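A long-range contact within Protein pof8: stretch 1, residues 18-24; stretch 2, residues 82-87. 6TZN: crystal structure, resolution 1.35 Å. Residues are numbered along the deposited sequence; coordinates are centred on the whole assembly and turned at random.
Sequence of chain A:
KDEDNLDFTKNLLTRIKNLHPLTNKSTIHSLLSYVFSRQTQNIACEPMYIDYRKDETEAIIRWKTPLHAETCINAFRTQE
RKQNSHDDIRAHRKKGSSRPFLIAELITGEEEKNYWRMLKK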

ATOM      1  N   ASN A  18       1.975  -2.145  -8.570  1.00 15.94           N
ATOM      2  CA  ASN A  18       2.407  -1.151  -9.554  1.00 16.41           C
ATOM      3  C   ASN A  18       3.216  -0.013  -8.940  1.00 15.86           C
ATOM      4  O   ASN A  18       3.235   1.102  -9.464  1.00 17.83           O
ATOM      5  CB  ASN A  18       1.258  -0.660 -10.434  1.00 18.28           C
ATOM      6  CG  ASN A  18       0.557  -1.803 -11.120  1.00 18.89           C
ATOM      7  OD1 ASN A  18       1.205  -2.684 -11.691  1.00 21.33           O
ATOM      8  ND2 ASN A  18      -0.770  -1.810 -11.060  1.00 20.66           N
ATOM      9  N   LEU A  19       3.918  -0.300  -7.847  1.00 15.53           N
ATOM     10  CA  LEU A  19       4.932   0.618  -7.355  1.00 15.20           C
ATOM     11  C   LEU A  19       6.079   0.711  -8.357  1.00 15.84           C
ATOM     12  O   LEU A  19       6.351  -0.229  -9.113  1.00 16.80           O
ATOM     13  CB  LEU A  19       5.495   0.107  -6.030  1.00 16.32           C
ATOM     14  CG  LEU A  19       4.520   0.142  -4.853  1.00 16.76           C
ATOM     15  CD1 LEU A  19       5.006  -0.760  -3.734  1.00 20.05           C
ATOM     16  CD2 LEU A  19       4.343   1.576  -4.368  1.00 17.35           C
ATOM     17  N   HIS A  20       6.745   1.854  -8.365  1.00 15.38           N
ATOM     18  CA  HIS A  20       7.963   1.973  -9.154  1.00 14.90           C
ATOM     19  C   HIS A  20       8.987   0.946  -8.670  1.00 15.24           C
ATOM     20  O   HIS A  20       9.214   0.827  -7.458  1.00 16.95           O
ATOM     21  CB  HIS A  20       8.535   3.378  -9.051  1.00 16.33           C
ATOM     22  CG  HIS A  20       9.627   3.643 -10.034  1.00 16.69           C
ATOM     23  ND1 HIS A  20      10.901   3.126  -9.896  1.00 17.91           N
ATOM     24  CD2 HIS A  20       9.626   4.346 -11.191  1.00 17.37           C
ATOM     25  CE1 HIS A  20      11.637   3.506 -10.925  1.00 18.23           C
ATOM     26  NE2 HIS A  20      10.887   4.243 -11.727  1.00 17.70           N
ATOM     27  N   PRO A  21       9.613   0.184  -9.576  1.00 16.11           N
ATOM     28  CA  PRO A  21      10.445  -0.947  -9.129  1.00 17.03           C
ATOM     29  C   PRO A  21      11.674  -0.535  -8.337  1.00 16.67           C
ATOM     30  O   PRO A  21      12.238  -1.370  -7.624  1.00 19.62           O
ATOM     31  CB  PRO A  21      10.831  -1.648 -10.442  1.00 18.28           C
ATOM     32  CG  PRO A  21      10.702  -0.579 -11.486  1.00 18.35           C
ATOM     33  CD  PRO A  21       9.514   0.249 -11.043  1.00 17.47           C
ATOM     34  N   LEU A  22      12.116   0.715  -8.440  1.00 16.35           N
ATOM     35  CA  LEU A  22      13.328   1.135  -7.756  1.00 17.23           C
ATOM     36  C   LEU A  22      13.042   2.009  -6.538  1.00 17.08           C
ATOM     37  O   LEU A  22      13.939   2.694  -6.039  1.00 17.03           O
ATOM     38  CB  LEU A  22      14.323   1.751  -8.740  1.00 19.79           C
ATOM     39  CG  LEU A  22      14.846   0.712  -9.755  1.00 22.84           C
ATOM     40  CD1 LEU A  22      15.470   1.375 -10.965  1.00 24.83           C
ATOM     41  CD2 LEU A  22      15.829  -0.271  -9.110  1.00 25.95           C
ATOM     42  N   THR A  23      11.808   1.965  -6.026  1.00 16.49           N
ATOM     43  CA  THR A  23      11.432   2.718  -4.840  1.00 16.30           C
ATOM     44  C   THR A  23      11.976   2.034  -3.581  1.00 16.21           C
ATOM     45  O   THR A  23      12.745   1.068  -3.650  1.00 17.77           O
ATOM     46  CB  THR A  23       9.918   2.943  -4.821  1.00 15.67           C
ATOM     47  OG1 THR A  23       9.613   4.028  -3.937  1.00 15.72           O
ATOM     48  CG2 THR A  23       9.156   1.687  -4.372  1.00 16.91           C
ATOM     49  N   ASN A  24      11.610   2.569  -2.415  1.00 16.61           N
ATOM     50  CA  ASN A  24      12.061   2.027  -1.139  1.00 17.64           C
ATOM     51  C   ASN A  24      10.962   2.185  -0.092  1.00 16.87           C
ATOM     52  O   ASN A  24       9.936   2.826  -0.329  1.00 16.81           O
ATOM     53  CB  ASN A  24      13.408   2.622  -0.696  1.00 19.51           C
ATOM     54  CG  ASN A  24      13.352   4.120  -0.435  1.00 20.63           C
ATOM     55  OD1 ASN A  24      12.283   4.722  -0.378  1.00 22.01           O
ATOM     56  ND2 ASN A  24      14.520   4.724  -0.245  1.00 26.46           N
ATOM     57  N   LYS A  82      -0.148   7.262  -9.846  1.00 17.88           N
ATOM     58  CA  LYS A  82       0.906   6.516 -10.524  1.00 18.18           C
ATOM     59  C   LYS A  82       2.230   7.093 -10.067  1.00 17.81           C
ATOM     60  O   LYS A  82       2.429   8.306 -10.139  1.00 19.75           O
ATOM     61  CB  LYS A  82       0.804   6.665 -12.045  1.00 22.98           C
ATOM     62  N   GLN A  83       3.129   6.234  -9.603  1.00 20.34           N
ATOM     63  CA  GLN A  83       4.439   6.700  -9.184  1.00 24.83           C
ATOM     64  C   GLN A  83       5.282   6.981 -10.424  1.00 28.73           C
ATOM     65  O   GLN A  83       5.515   6.079 -11.234  1.00 32.82           O
ATOM     66  CB  GLN A  83       5.096   5.635  -8.315  1.00 28.27           C
ATOM     67  CG  GLN A  83       5.597   6.178  -7.034  1.00 22.69           C
ATOM     68  CD  GLN A  83       6.330   5.156  -6.198  1.00 18.52           C
ATOM     69  OE1 GLN A  83       6.271   3.943  -6.451  1.00 18.72           O
ATOM     70  NE2 GLN A  83       7.028   5.641  -5.188  1.00 17.18           N
ATOM     71  N   ASN A  84       5.736   8.226 -10.571  1.00 25.18           N
ATOM     72  CA  ASN A  84       6.474   8.665 -11.754  1.00 28.61           C
ATOM     73  C   ASN A  84       7.981   8.480 -11.643  1.00 29.37           C
ATOM     74  O   ASN A  84       8.686   8.603 -12.650  1.00 36.60           O
ATOM     75  CB  ASN A  84       6.184  10.139 -12.023  1.00 32.33           C
ATOM     76  CG  ASN A  84       4.729  10.382 -12.315  1.00 31.57           C
ATOM     77  OD1 ASN A  84       4.240   9.982 -13.370  1.00 34.01           O
ATOM     78  ND2 ASN A  84       4.015  11.021 -11.377  1.00 30.33           N
ATOM     79  N   SER A  85       8.491   8.206 -10.454  1.00 22.02           N
ATOM     80  CA  SER A  85       9.915   8.000 -10.257  1.00 19.34           C
ATOM     81  C   SER A  85      10.066   7.237  -8.956  1.00 18.35           C
ATOM     82  O   SER A  85       9.102   7.040  -8.218  1.00 17.92           O
ATOM     83  CB  SER A  85      10.644   9.337 -10.181  1.00 21.83           C
ATOM     84  OG  SER A  85      10.265  10.023  -8.997  1.00 21.28           O
ATOM     85  N   HIS A  86      11.295   6.817  -8.670  1.00 16.41           N
ATOM     86  CA  HIS A  86      11.506   5.999  -7.487  1.00 16.88           C
ATOM     87  C   HIS A  86      11.228   6.755  -6.191  1.00 16.58           C
ATOM     88  O   HIS A  86      10.970   6.117  -5.169  1.00 18.05           O
ATOM     89  CB  HIS A  86      12.923   5.429  -7.495  1.00 19.87           C
ATOM     90  CG  HIS A  86      13.984   6.450  -7.237  1.00 21.10           C
ATOM     91  ND1 HIS A  86      14.363   6.822  -5.966  1.00 23.71           N
ATOM     92  CD2 HIS A  86      14.760   7.162  -8.087  1.00 27.16           C
ATOM     93  CE1 HIS A  86      15.320   7.730  -6.043  1.00 26.90           C
ATOM     94  NE2 HIS A  86      15.582   7.951  -7.318  1.00 29.44           N
ATOM     95  N   ASP A  87      11.271   8.091  -6.205  1.00 16.31           N
ATOM     96  CA  ASP A  87      11.086   8.881  -4.991  1.00 15.89           C
ATOM     97  C   ASP A  87       9.831   9.743  -5.044  1.00 16.09           C
ATOM     98  O   ASP A  87       9.695  10.690  -4.261  1.00 17.23           O
ATOM     99  CB  ASP A  87      12.326   9.709  -4.635  1.00 17.58           C
ATOM    100  CG  ASP A  87      12.798  10.603  -5.767  1.00 18.81           C
ATOM    101  OD1 ASP A  87      12.056  10.809  -6.743  1.00 18.23           O
ATOM    102  OD2 ASP A  87      13.945  11.108  -5.683  1.00 23.04           O
TER

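Two loop segments of Protein pof8, neither in regular helix or strand, meet through three hydrogen bonds and one face of the His20 imidazole, burying 324 Å² in total. Gln83 is the centre of the polar network. Its CA-to-CB bond points toward stretch 1, and with chi2 at -176° (t) the chain extends so that its terminal amide reaches both His20 N and Thr23 OG1. There the amide uses both ends: Gln83 OE1 accepts from the backbone N of His20 (2.9 Å, N-H...O angle 161°), while Gln83 NE2 donates to OG1 of Thr23 over a longer 3.3 Å (150°). NE2 also hydrogen-bonds to a residue just outside the stretches. A glutamine suits this buried site because one planar group can both satisfy a main-chain donor and supply a donor of its own.

The hydroxyl of Thr23 continues the chain. While accepting from Gln83, Thr23 OG1 donates to the backbone O of His86 at 2.8 Å, so a single buried oxygen links two residues of stretch 2. The same carbonyl receives a CA-H...O contact, Thr23 CA to His86 O at 3.4 Å, consistent with the close approach of the two backbones here: the CA atoms of Thr23 and His86 lie 4.2 Å apart.

Stretch 1 forms a type I turn from His20 to Thr23, closed by Thr23 N donating to His20 O (3.2 Å). Within it, the His20 side chain (chi1 -169°, t) places His20 ND1 to accept from Leu22 N at 3.1 Å and 164°. This bond satisfies the Leu22 amide and holds the ring in place. One face of that ring then packs on the backbone of stretch 2, with His20 CD2 3.7 Å from Ser85 C and His20 ND1 3.8 Å from His86 CA. Histidine thus serves as both turn acceptor and flat packing surface, and it contributes much of the covered area, together with Gln83 and His86.

The remaining contacts are van der Waals. Leu19 is buried, its CA-to-CB bond pointing away overall, yet Leu19 CD2 comes within 3.7 Å of Gln83 OE1. At the exposed margin, Leu22 O lies 3.3 Å from His86 CB, and the CB atoms of Leu22 and His86 are 4.1 Å apart; the ends of both side chains lead away from the contact. The CA-to-CB bond of Ser85 points away from stretch 1, and Ser85 OG donates to Asp87 OD1 at 3.0 Å within stretch 2, while the Ser85 carbonyl carbon lies under the face of the His20 ring.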